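Local coordinates for HpcE (Thermus thermophilus, PDB 1WZO), which probably catalyses the isomerisation of 5-carboxymethyl-2-hydroxymuconate in homoprotocatechuate breakdown, as a member of the fumarylacetoacetate hydrolase family, at residues Asp133-Thr136 and Pro141-Arg144; Gly15-Gly20 and Gly155-Val160; Val85-Pro88 and Phe93-Tyr96; Ala4-Lys9 and Gly20-Glu25. One frame throughout, in Å; residues are numbered along the deposited sequence.

Contact 1 of 4, residues Asp133-Thr136 and Pro141-Arg144; sequences DYVT and PPIR
The guanidinium of Arg-144 lies off-centre over one face of the Tyr-134 ring in a cation-pi contact. CZ of Arg-144 is 4.2 Å from the centroid of the Tyr-134 ring, and the two planes are tilted 41° apart, well short of a parallel stack. NH1 is the nearest guanidinium atom, over the ring toward its rim, 3.2 Å from Tyr-134 CD1, while NH2 lies beyond the rim, past the CG-CD1 bond, 3.5 Å from Tyr-134 CD1. Extended through chi2, the arginine bends at chi3 (80°) and crosses the tyrosine at about a right angle. The opposite face of the ring is backed by CB of Asp-133. Arg-144 NH2 also makes a salt bridge to Glu-67 of the second subunit, so the charged group has a second partner across the subunit interface. Pro-142, at the N-cap position, packs against the backbone that follows Tyr-134: its CG is 3.6 Å from Tyr-134 O, and its CD is 4.1 Å from Val-135 CG1. The contact thus ties the loop leaving strand 120-131 to the start of helix 143-146, with Ala-145 of that helix against Tyr-134 and Val-135, and Phe-71 of strand 69-73 against Pro-141.

Contact 2 of 4, residues Gly15-Gly20 and Gly155-Val160; sequences GVYREG and GPFLVV
Tyr-17 and Phe-157 meet through their rings, which lie obliquely at 35° to each other with centroids 4.6 Å apart, neither stacked flat nor set edge to face. Followed outward, the tyrosine touches the phenylalanine from its first side-chain carbon: Tyr-17 CB is 3.4 Å from Phe-157 CE2. Tyr-17 CG is equally near that atom, and beyond it the closest partner shifts to the next ring carbon, with Tyr-17 CD2 3.4 Å from Phe-157 CZ. The two flanks of the tyrosine then differ. CE2 on the CD2 flank is still 3.7 Å from Phe-157 CZ, whereas CE1 on the other flank has drawn back to 4.1 Å from the same Phe-157 CZ. The hydroxyl continues past the end of the phenylalanine. This spread follows from the tilt: the CE2-CZ end of Phe-157 sits over one face of the tyrosine near its CB end, and the rings part toward the OH. With CG anti to the backbone N (chi1 -169°), Tyr-17 extends toward Phe-157. CG of Pro-156, a residue preceded by a cis peptide bond, lies over one face of the phenylalanine ring, and a bound glycerol, probably from crystallisation, is about 4 Å from the Phe-157 side chain. Strand 2-8 runs between the two partners, antiparallel to both 11-18 and 152-159, and its Lys-2 touches both rings. This is a cross-strand aromatic pair that reaches over the intervening strand 2-8, joining strand 11-18 to strand 152-159 in a beta-rich protein of the fumarylacetoacetate hydrolase family.

Contact 3 of 4, residues Val85-Pro88 and Phe93-Tyr96; sequences VLYP and FVHY
Strand 85-87 and the beginning of strand 94-104 approach without pairing, their nearest CA atoms, Tyr-87 and Val-94, being 7.7 Å apart, and so side chains and one water fill the gap. Val-94 CG2 sits over a face of the Tyr-87 ring in a CH-pi contact, 3.9 Å from its centroid and 28° off the normal. The methyl leans toward the hydroxyl end of the ring, 3.5 Å from Tyr-87 CE2, and Val-94 CB is almost as near to that carbon. From another direction Pro-88 CD reaches the same methyl, at 4.0 Å from Val-94 CG2. Tyr-87 CG is anti to the backbone N (chi1 -171°), which carries the ring out to the valine. At the edge of the ring, in its plane, a water donates to Tyr-87 OH at 3.0 Å and accepts from Val-94 N at 2.9 Å. The hydroxyl is also hydrogen-bonded to the carbonyl O of Ala-91 in the connecting loop. Two polar groups beside an apolar patch are therefore satisfied together: the phenol takes one bond from the water and gives one to Ala-91, which should restrict rotation of its O-H, while the ring face is taken up by the Val-94 methyl.

Contact 4 of 4, residues Ala4-Lys9 and Gly20-Glu25; sequences ARFLAK and GLLLDE
Leu-22 packs closely over the ring of Phe-6, and this pair makes up the tight half of the contact. Its CD1 stands over the ring face in a CH-pi contact, 4.1 Å from the Phe-6 centroid and 27° off the normal, nearest to CD2 at 3.7 Å from that Phe-6 atom. The leucine lies along the ring rather than poking into it: Leu-22 CB is 3.8 Å from Phe-6 CE2, and the two side chains run past each other in opposite directions. The second methyl of the leucine reaches the neighbouring Ala-4, with Leu-22 CD2 3.9 Å from Ala-4 CB. Phe-6 holds CG between the backbone N and the carbonyl carbon (chi1 58°), which brings its ring across to the leucine. Strand 11-18 links these two strands as the middle member of a three-stranded antiparallel meander, 2-8, 11-18 and 21-23, and the contact spans that middle strand on one face of it. Val-35 touches both Phe-6 and Leu-22, and Trp-37 of strand 36-37 touches Ala-4 and Leu-22. Toward the strand end the packing thins. Asp-24 gives Phe-6 little more than its CB, 4.3 Å from Phe-6 CZ and oblique to the ring. Its carboxylate is engaged with His-30 through OD2 and with Ala-26 N through OD1, the latter an Asx turn; the rings of His-30 and His-13 also meet Phe-6, and on the solvent side the exposed Lys-9 is salt-bridged to Glu-243 of the third subunit.

The four contacts form two clusters. Contacts 2 and 4 have centres 9 Å apart and share Gly-20; Gly-15 N lies 2.7 Å from Ala-4 O in a probable hydrogen bond, and Tyr-17 CD1 packs 3.8 Å from Leu-22 CD2, so the aromatic pair of contact 2 continues into the apolar cluster of contact 4. Contacts 1 and 3, 13 Å between centres, meet where Asp-133 OD1 is 2.7 Å from Phe-93 N and where Tyr-134 OH rests on Pro-88. Contacts 1 and 4 are farthest apart, with centres 37 Å apart on opposite sides of the chain's centre. The bound glycerol lies by contact 2, whose centre is 33 Å from that of contact 1 and 27 Å from that of contact 3.

Contact 1 of 4, residues Asp133-Thr136 and Pro141-Arg144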
loop_
_atom_site.group_PDB
_atom_site.type_symbol
_atom_site.label_atom_id
_atom_site.label_comp_id
_atom_site.label_asym_id
_atom_site.label_seq_id
_atom_site.Cartn_x
_atom_site.Cartn_y
_atom_site.Cartn_z
ATOM N N ASP B 133 -32.238 -11.471 6.304
ATOM C CA ASP B 133 -33.321 -10.869 5.528
ATOM C C ASP B 133 -32.931 -10.847 4.057
ATOM O O ASP B 133 -33.777 -10.993 3.174
ATOM C CB ASP B 133 -33.566 -9.415 5.947
ATOM C CG ASP B 133 -33.991 -9.274 7.389
ATOM O OD1 ASP B 133 -33.227 -9.692 8.285
ATOM O OD2 ASP B 133 -35.090 -8.731 7.625
ATOM N N TYR B 134 -31.640 -10.665 3.801
ATOM C CA TYR B 134 -31.154 -10.556 2.435
ATOM C C TYR B 134 -30.569 -11.817 1.821
ATOM O O TYR B 134 -29.939 -11.750 0.771
ATOM C CB TYR B 134 -30.132 -9.415 2.358
ATOM C CG TYR B 134 -30.567 -8.166 3.105
ATOM C CD1 TYR B 134 -31.862 -7.661 2.969
ATOM C CD2 TYR B 134 -29.687 -7.498 3.956
ATOM C CE1 TYR B 134 -32.268 -6.520 3.671
ATOM C CE2 TYR B 134 -30.081 -6.363 4.655
ATOM C CZ TYR B 134 -31.371 -5.881 4.512
ATOM O OH TYR B 134 -31.760 -4.772 5.223
ATOM N N VAL B 135 -30.788 -12.963 2.455
ATOM C CA VAL B 135 -30.267 -14.218 1.933
ATOM C C VAL B 135 -31.265 -14.958 1.034
ATOM O O VAL B 135 -32.469 -14.987 1.307
ATOM C CB VAL B 135 -29.835 -15.168 3.082
ATOM C CG1 VAL B 135 -29.398 -16.513 2.516
ATOM C CG2 VAL B 135 -28.694 -14.542 3.876
ATOM N N THR B 136 -30.740 -15.534 -0.047
ATOM C CA THR B 136 -31.510 -16.321 -1.017
ATOM C C THR B 136 -30.552 -17.407 -1.503
ATOM O O THR B 136 -29.455 -17.550 -0.959
ATOM C CB THR B 136 -31.956 -15.485 -2.238
ATOM O OG1 THR B 136 -30.799 -14.995 -2.930
ATOM C CG2 THR B 136 -32.827 -14.317 -1.806
ATOM N N PRO B 141 -23.938 -17.274 0.796
ATOM C CA PRO B 141 -24.761 -16.128 1.211
ATOM C C PRO B 141 -24.434 -14.905 0.351
ATOM O O PRO B 141 -23.273 -14.653 0.037
ATOM C CB PRO B 141 -24.366 -15.937 2.673
ATOM C CG PRO B 141 -22.915 -16.320 2.667
ATOM C CD PRO B 141 -22.907 -17.573 1.809
ATOM N N PRO B 142 -25.459 -14.138 -0.051
ATOM C CA PRO B 142 -25.219 -12.954 -0.882
ATOM C C PRO B 142 -24.285 -11.918 -0.253
ATOM O O PRO B 142 -24.183 -11.802 0.970
ATOM C CB PRO B 142 -26.628 -12.396 -1.106
ATOM C CG PRO B 142 -27.485 -13.628 -1.066
ATOM C CD PRO B 142 -26.903 -14.374 0.116
ATOM N N ILE B 143 -23.600 -11.175 -1.111
ATOM C CA ILE B 143 -22.696 -10.131 -0.666
ATOM C C ILE B 143 -23.490 -9.066 0.094
ATOM O O ILE B 143 -23.022 -8.524 1.092
ATOM C CB ILE B 143 -21.957 -9.531 -1.885
ATOM C CG1 ILE B 143 -20.949 -10.563 -2.405
ATOM C CG2 ILE B 143 -21.281 -8.218 -1.511
ATOM C CD1 ILE B 143 -20.364 -10.252 -3.771
ATOM N N ARG B 144 -24.710 -8.790 -0.354
ATOM C CA ARG B 144 -25.543 -7.795 0.317
ATOM C C ARG B 144 -25.866 -8.199 1.761
ATOM O O ARG B 144 -26.081 -7.349 2.625
ATOM C CB ARG B 144 -26.852 -7.594 -0.454
ATOM C CG ARG B 144 -27.678 -6.422 0.062
ATOM C CD ARG B 144 -28.642 -5.900 -0.994
ATOM N NE ARG B 144 -29.847 -6.712 -1.115
ATOM C CZ ARG B 144 -30.912 -6.579 -0.332
ATOM N NH1 ARG B 144 -30.922 -5.661 0.627
ATOM N NH2 ARG B 144 -31.968 -7.364 -0.508
#

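Contact 2 of 4, residues Gly15-Gly20 and Gly155-Val160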
loop_
_atom_site.group_PDB
_atom_site.type_symbol
_atom_site.label_atom_id
_atom_site.label_comp_id
_atom_site.label_asym_id
_atom_site.label_seq_id
_atom_site.Cartn_x
_atom_site.Cartn_y
_atom_site.Cartn_z
ATOM N N GLY B 15 1.965 -2.941 18.924
ATOM C CA GLY B 15 2.461 -3.458 20.183
ATOM C C GLY B 15 2.160 -4.900 20.532
ATOM O O GLY B 15 1.733 -5.691 19.691
ATOM N N VAL B 16 2.394 -5.232 21.799
ATOM C CA VAL B 16 2.178 -6.576 22.322
ATOM C C VAL B 16 1.338 -6.495 23.591
ATOM O O VAL B 16 1.513 -5.589 24.404
ATOM C CB VAL B 16 3.520 -7.248 22.670
ATOM C CG1 VAL B 16 3.301 -8.714 23.006
ATOM C CG2 VAL B 16 4.490 -7.090 21.517
ATOM N N TYR B 17 0.434 -7.454 23.760
ATOM C CA TYR B 17 -0.441 -7.483 24.924
ATOM C C TYR B 17 0.122 -8.398 26.004
ATOM O O TYR B 17 0.174 -9.616 25.828
ATOM C CB TYR B 17 -1.825 -7.977 24.510
ATOM C CG TYR B 17 -2.899 -7.804 25.556
ATOM C CD1 TYR B 17 -3.377 -6.537 25.890
ATOM C CD2 TYR B 17 -3.472 -8.911 26.181
ATOM C CE1 TYR B 17 -4.407 -6.378 26.816
ATOM C CE2 TYR B 17 -4.500 -8.764 27.105
ATOM C CZ TYR B 17 -4.964 -7.497 27.417
ATOM O OH TYR B 17 -6.002 -7.353 28.310
ATOM N N ARG B 18 0.542 -7.802 27.119
ATOM C CA ARG B 18 1.101 -8.550 28.245
ATOM C C ARG B 18 0.502 -8.052 29.557
ATOM O O ARG B 18 0.449 -6.847 29.801
ATOM C CB ARG B 18 2.621 -8.377 28.307
ATOM C CG ARG B 18 3.370 -8.775 27.050
ATOM C CD ARG B 18 4.856 -8.485 27.204
ATOM N NE ARG B 18 5.591 -8.682 25.958
ATOM C CZ ARG B 18 6.881 -8.404 25.796
ATOM N NH1 ARG B 18 7.590 -7.915 26.807
ATOM N NH2 ARG B 18 7.462 -8.609 24.621
ATOM N N GLU B 19 0.064 -8.980 30.400
ATOM C CA GLU B 19 -0.517 -8.630 31.695
ATOM C C GLU B 19 -1.548 -7.514 31.605
ATOM O O GLU B 19 -1.482 -6.537 32.355
ATOM C CB GLU B 19 0.578 -8.211 32.682
ATOM C CG GLU B 19 1.543 -9.318 33.075
ATOM C CD GLU B 19 2.931 -9.119 32.497
ATOM O OE1 GLU B 19 3.825 -9.939 32.801
ATOM O OE2 GLU B 19 3.127 -8.142 31.741
ATOM N N GLY B 20 -2.493 -7.652 30.682
ATOM C CA GLY B 20 -3.532 -6.649 30.535
ATOM C C GLY B 20 -3.054 -5.268 30.132
ATOM O O GLY B 20 -3.766 -4.286 30.328
ATOM N N GLY B 155 -10.357 -9.341 15.622
ATOM C CA GLY B 155 -9.338 -9.078 16.623
ATOM C C GLY B 155 -9.697 -9.681 17.970
ATOM O O GLY B 155 -10.427 -10.670 18.033
ATOM N N PRO B 156 -9.215 -9.087 19.072
ATOM C CA PRO B 156 -8.363 -7.894 19.048
ATOM C C PRO B 156 -6.888 -8.173 18.783
ATOM O O PRO B 156 -6.110 -7.248 18.551
ATOM C CB PRO B 156 -8.598 -7.279 20.430
ATOM C CG PRO B 156 -8.839 -8.483 21.294
ATOM C CD PRO B 156 -9.745 -9.329 20.429
ATOM N N PHE B 157 -6.504 -9.446 18.791
ATOM C CA PHE B 157 -5.099 -9.790 18.601
ATOM C C PHE B 157 -4.761 -10.710 17.442
ATOM O O PHE B 157 -5.604 -11.448 16.935
ATOM C CB PHE B 157 -4.543 -10.467 19.860
ATOM C CG PHE B 157 -4.923 -9.790 21.141
ATOM C CD1 PHE B 157 -5.828 -10.387 22.010
ATOM C CD2 PHE B 157 -4.369 -8.565 21.484
ATOM C CE1 PHE B 157 -6.177 -9.773 23.210
ATOM C CE2 PHE B 157 -4.713 -7.943 22.680
ATOM C CZ PHE B 157 -5.618 -8.550 23.543
ATOM N N LEU B 158 -3.499 -10.643 17.038
ATOM C CA LEU B 158 -2.958 -11.530 16.023
ATOM C C LEU B 158 -2.104 -12.421 16.920
ATOM O O LEU B 158 -0.975 -12.066 17.273
ATOM C CB LEU B 158 -2.068 -10.785 15.028
ATOM C CG LEU B 158 -1.263 -11.711 14.107
ATOM C CD1 LEU B 158 -2.183 -12.721 13.439
ATOM C CD2 LEU B 158 -0.522 -10.875 13.058
ATOM N N VAL B 159 -2.671 -13.553 17.319
ATOM C CA VAL B 159 -1.994 -14.490 18.204
ATOM C C VAL B 159 -1.056 -15.419 17.444
ATOM O O VAL B 159 -1.494 -16.294 16.693
ATOM C CB VAL B 159 -3.025 -15.318 18.991
ATOM C CG1 VAL B 159 -2.324 -16.172 20.048
ATOM C CG2 VAL B 159 -4.039 -14.380 19.635
ATOM N N VAL B 160 0.241 -15.219 17.659
ATOM C CA VAL B 160 1.269 -16.008 17.000
ATOM C C VAL B 160 2.063 -16.889 17.967
ATOM O O VAL B 160 2.356 -16.493 19.098
ATOM C CB VAL B 160 2.256 -15.091 16.250
ATOM C CG1 VAL B 160 1.509 -14.264 15.209
ATOM C CG2 VAL B 160 2.957 -14.165 17.232
#

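Contact 3 of 4, residues Val85-Pro88 and Phe93-Tyr96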
loop_
_atom_site.group_PDB
_atom_site.type_symbol
_atom_site.label_atom_id
_atom_site.label_comp_id
_atom_site.label_asym_id
_atom_site.label_seq_id
_atom_site.Cartn_x
_atom_site.Cartn_y
_atom_site.Cartn_z
ATOM N N VAL B 85 -20.927 -1.829 15.404
ATOM C CA VAL B 85 -21.536 -2.514 14.268
ATOM C C VAL B 85 -22.831 -1.790 13.930
ATOM O O VAL B 85 -23.628 -1.479 14.822
ATOM C CB VAL B 85 -21.856 -3.988 14.602
ATOM C CG1 VAL B 85 -22.719 -4.608 13.494
ATOM C CG2 VAL B 85 -20.556 -4.774 14.757
ATOM N N LEU B 86 -23.044 -1.517 12.647
ATOM C CA LEU B 86 -24.249 -0.825 12.215
ATOM C C LEU B 86 -25.322 -1.822 11.799
ATOM O O LEU B 86 -25.111 -2.663 10.920
ATOM C CB LEU B 86 -23.920 0.129 11.056
ATOM C CG LEU B 86 -22.872 1.190 11.409
ATOM C CD1 LEU B 86 -22.471 1.960 10.168
ATOM C CD2 LEU B 86 -23.426 2.127 12.466
ATOM N N TYR B 87 -26.478 -1.723 12.445
ATOM C CA TYR B 87 -27.602 -2.607 12.161
ATOM C C TYR B 87 -28.365 -2.081 10.938
ATOM O O TYR B 87 -28.766 -0.923 10.905
ATOM C CB TYR B 87 -28.510 -2.668 13.394
ATOM C CG TYR B 87 -29.607 -3.707 13.330
ATOM C CD1 TYR B 87 -30.773 -3.478 12.599
ATOM C CD2 TYR B 87 -29.487 -4.913 14.020
ATOM C CE1 TYR B 87 -31.795 -4.423 12.562
ATOM C CE2 TYR B 87 -30.503 -5.867 13.992
ATOM C CZ TYR B 87 -31.655 -5.613 13.262
ATOM O OH TYR B 87 -32.673 -6.539 13.247
ATOM N N PRO B 88 -28.567 -2.928 9.913
ATOM C CA PRO B 88 -29.283 -2.515 8.700
ATOM C C PRO B 88 -30.692 -2.028 9.001
ATOM O O PRO B 88 -31.488 -2.749 9.604
ATOM C CB PRO B 88 -29.290 -3.782 7.852
ATOM C CG PRO B 88 -28.038 -4.482 8.279
ATOM C CD PRO B 88 -28.083 -4.311 9.779
ATOM N N PHE B 93 -33.805 -9.988 10.873
ATOM C CA PHE B 93 -32.998 -11.123 11.310
ATOM C C PHE B 93 -31.490 -10.982 11.091
ATOM O O PHE B 93 -30.959 -11.483 10.099
ATOM C CB PHE B 93 -33.474 -12.399 10.606
ATOM C CG PHE B 93 -34.971 -12.562 10.579
ATOM C CD1 PHE B 93 -35.706 -12.171 9.466
ATOM C CD2 PHE B 93 -35.645 -13.101 11.670
ATOM C CE1 PHE B 93 -37.097 -12.315 9.436
ATOM C CE2 PHE B 93 -37.035 -13.250 11.651
ATOM C CZ PHE B 93 -37.759 -12.857 10.531
ATOM N N VAL B 94 -30.810 -10.316 12.024
ATOM C CA VAL B 94 -29.359 -10.128 11.962
ATOM C C VAL B 94 -28.721 -11.040 13.010
ATOM O O VAL B 94 -29.156 -11.069 14.160
ATOM C CB VAL B 94 -28.972 -8.666 12.252
ATOM C CG1 VAL B 94 -27.456 -8.510 12.241
ATOM C CG2 VAL B 94 -29.597 -7.758 11.212
ATOM N N HIS B 95 -27.693 -11.778 12.604
ATOM C CA HIS B 95 -27.013 -12.726 13.485
ATOM C C HIS B 95 -25.503 -12.552 13.540
ATOM O O HIS B 95 -24.869 -12.183 12.544
ATOM C CB HIS B 95 -27.292 -14.155 13.016
ATOM C CG HIS B 95 -28.731 -14.555 13.093
ATOM N ND1 HIS B 95 -29.216 -15.400 14.068
ATOM C CD2 HIS B 95 -29.790 -14.229 12.316
ATOM C CE1 HIS B 95 -30.513 -15.576 13.889
ATOM N NE2 HIS B 95 -30.887 -14.875 12.832
ATOM N N TYR B 96 -24.924 -12.825 14.708
ATOM C CA TYR B 96 -23.477 -12.767 14.855
ATOM C C TYR B 96 -23.034 -14.179 14.487
ATOM O O TYR B 96 -23.859 -15.094 14.427
ATOM C CB TYR B 96 -23.071 -12.453 16.310
ATOM C CG TYR B 96 -23.338 -13.587 17.294
ATOM C CD1 TYR B 96 -22.600 -14.773 17.245
ATOM C CD2 TYR B 96 -24.381 -13.501 18.223
ATOM C CE1 TYR B 96 -22.899 -15.852 18.083
ATOM C CE2 TYR B 96 -24.687 -14.577 19.069
ATOM C CZ TYR B 96 -23.945 -15.747 18.987
ATOM O OH TYR B 96 -24.265 -16.826 19.782
HETATM O O HOH W 1 -32.234 -9.277 14.350
#

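Contact 4 of 4, residues Ala4-Lys9 and Gly20-Glu25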
loop_
_atom_site.group_PDB
_atom_site.type_symbol
_atom_site.label_atom_id
_atom_site.label_comp_id
_atom_site.label_asym_id
_atom_site.label_seq_id
_atom_site.Cartn_x
_atom_site.Cartn_y
_atom_site.Cartn_z
ATOM N N ALA B 4 -0.894 -6.588 18.700
ATOM C CA ALA B 4 -2.024 -5.671 18.627
ATOM C C ALA B 4 -1.602 -4.332 18.042
ATOM O O ALA B 4 -0.418 -3.988 18.042
ATOM C CB ALA B 4 -2.611 -5.465 20.015
ATOM N N ARG B 5 -2.577 -3.593 17.522
ATOM C CA ARG B 5 -2.333 -2.271 16.961
ATOM C C ARG B 5 -3.323 -1.332 17.629
ATOM O O ARG B 5 -4.486 -1.682 17.826
ATOM C CB ARG B 5 -2.532 -2.272 15.440
ATOM C CG ARG B 5 -1.433 -3.013 14.697
ATOM C CD ARG B 5 -1.670 -3.070 13.189
ATOM N NE ARG B 5 -1.663 -1.762 12.533
ATOM C CZ ARG B 5 -2.754 -1.100 12.147
ATOM N NH1 ARG B 5 -3.960 -1.610 12.352
ATOM N NH2 ARG B 5 -2.638 0.066 11.524
ATOM N N PHE B 6 -2.859 -0.148 18.001
ATOM C CA PHE B 6 -3.736 0.807 18.658
ATOM C C PHE B 6 -3.325 2.238 18.360
ATOM O O PHE B 6 -2.196 2.501 17.952
ATOM C CB PHE B 6 -3.748 0.552 20.170
ATOM C CG PHE B 6 -2.390 0.631 20.811
ATOM C CD1 PHE B 6 -1.925 1.828 21.351
ATOM C CD2 PHE B 6 -1.567 -0.494 20.866
ATOM C CE1 PHE B 6 -0.659 1.905 21.940
ATOM C CE2 PHE B 6 -0.300 -0.430 21.451
ATOM C CZ PHE B 6 0.155 0.774 21.989
ATOM N N LEU B 7 -4.261 3.159 18.553
ATOM C CA LEU B 7 -4.015 4.567 18.295
ATOM C C LEU B 7 -3.960 5.311 19.628
ATOM O O LEU B 7 -4.832 5.144 20.478
ATOM C CB LEU B 7 -5.137 5.121 17.410
ATOM C CG LEU B 7 -5.007 6.516 16.796
ATOM C CD1 LEU B 7 -3.763 6.604 15.927
ATOM C CD2 LEU B 7 -6.255 6.801 15.970
ATOM N N ALA B 8 -2.925 6.122 19.810
ATOM C CA ALA B 8 -2.768 6.882 21.044
ATOM C C ALA B 8 -2.037 8.193 20.776
ATOM O O ALA B 8 -0.949 8.207 20.190
ATOM C CB ALA B 8 -2.004 6.056 22.074
ATOM N N LYS B 9 -2.656 9.294 21.191
ATOM C CA LYS B 9 -2.076 10.625 21.019
ATOM C C LYS B 9 -1.631 10.926 19.596
ATOM O O LYS B 9 -0.588 11.551 19.377
ATOM C CB LYS B 9 -0.903 10.802 21.981
ATOM C CG LYS B 9 -1.319 10.736 23.443
ATOM C CD LYS B 9 -0.126 10.900 24.370
ATOM C CE LYS B 9 -0.551 10.795 25.827
ATOM N NZ LYS B 9 0.618 10.941 26.737
ATOM N N GLY B 20 -2.493 -7.652 30.682
ATOM C CA GLY B 20 -3.532 -6.649 30.535
ATOM C C GLY B 20 -3.054 -5.268 30.132
ATOM O O GLY B 20 -3.766 -4.286 30.328
ATOM N N LEU B 21 -1.855 -5.181 29.568
ATOM C CA LEU B 21 -1.321 -3.897 29.134
ATOM C C LEU B 21 -0.744 -3.971 27.728
ATOM O O LEU B 21 -0.300 -5.028 27.281
ATOM C CB LEU B 21 -0.247 -3.411 30.110
ATOM C CG LEU B 21 -0.737 -3.095 31.527
ATOM C CD1 LEU B 21 0.438 -2.662 32.388
ATOM C CD2 LEU B 21 -1.796 -1.998 31.478
ATOM N N LEU B 22 -0.759 -2.840 27.033
ATOM C CA LEU B 22 -0.231 -2.763 25.678
ATOM C C LEU B 22 1.130 -2.082 25.666
ATOM O O LEU B 22 1.277 -0.966 26.159
ATOM C CB LEU B 22 -1.194 -1.981 24.778
ATOM C CG LEU B 22 -2.537 -2.630 24.449
ATOM C CD1 LEU B 22 -3.466 -1.591 23.833
ATOM C CD2 LEU B 22 -2.317 -3.807 23.499
ATOM N N LEU B 23 2.123 -2.758 25.098
ATOM C CA LEU B 23 3.469 -2.207 25.015
ATOM C C LEU B 23 3.763 -1.819 23.573
ATOM O O LEU B 23 3.574 -2.625 22.665
ATOM C CB LEU B 23 4.491 -3.245 25.487
ATOM C CG LEU B 23 4.258 -3.825 26.884
ATOM C CD1 LEU B 23 5.383 -4.788 27.230
ATOM C CD2 LEU B 23 4.190 -2.697 27.901
ATOM N N ASP B 24 4.223 -0.592 23.355
ATOM C CA ASP B 24 4.531 -0.152 22.001
ATOM C C ASP B 24 5.921 -0.583 21.552
ATOM O O ASP B 24 6.640 -1.272 22.279
ATOM C CB ASP B 24 4.392 1.373 21.871
ATOM C CG ASP B 24 5.277 2.135 22.842
ATOM O OD1 ASP B 24 6.371 1.639 23.180
ATOM O OD2 ASP B 24 4.880 3.246 23.254
ATOM N N GLU B 25 6.292 -0.163 20.346
ATOM C CA GLU B 25 7.580 -0.495 19.750
ATOM C C GLU B 25 8.773 -0.074 20.604
ATOM O O GLU B 25 9.865 -0.629 20.471
ATOM C CB GLU B 25 7.700 0.155 18.370
ATOM C CG GLU B 25 6.508 -0.088 17.461
ATOM C CD GLU B 25 5.427 0.969 17.604
ATOM O OE1 GLU B 25 4.994 1.245 18.740
ATOM O OE2 GLU B 25 5.005 1.521 16.566
#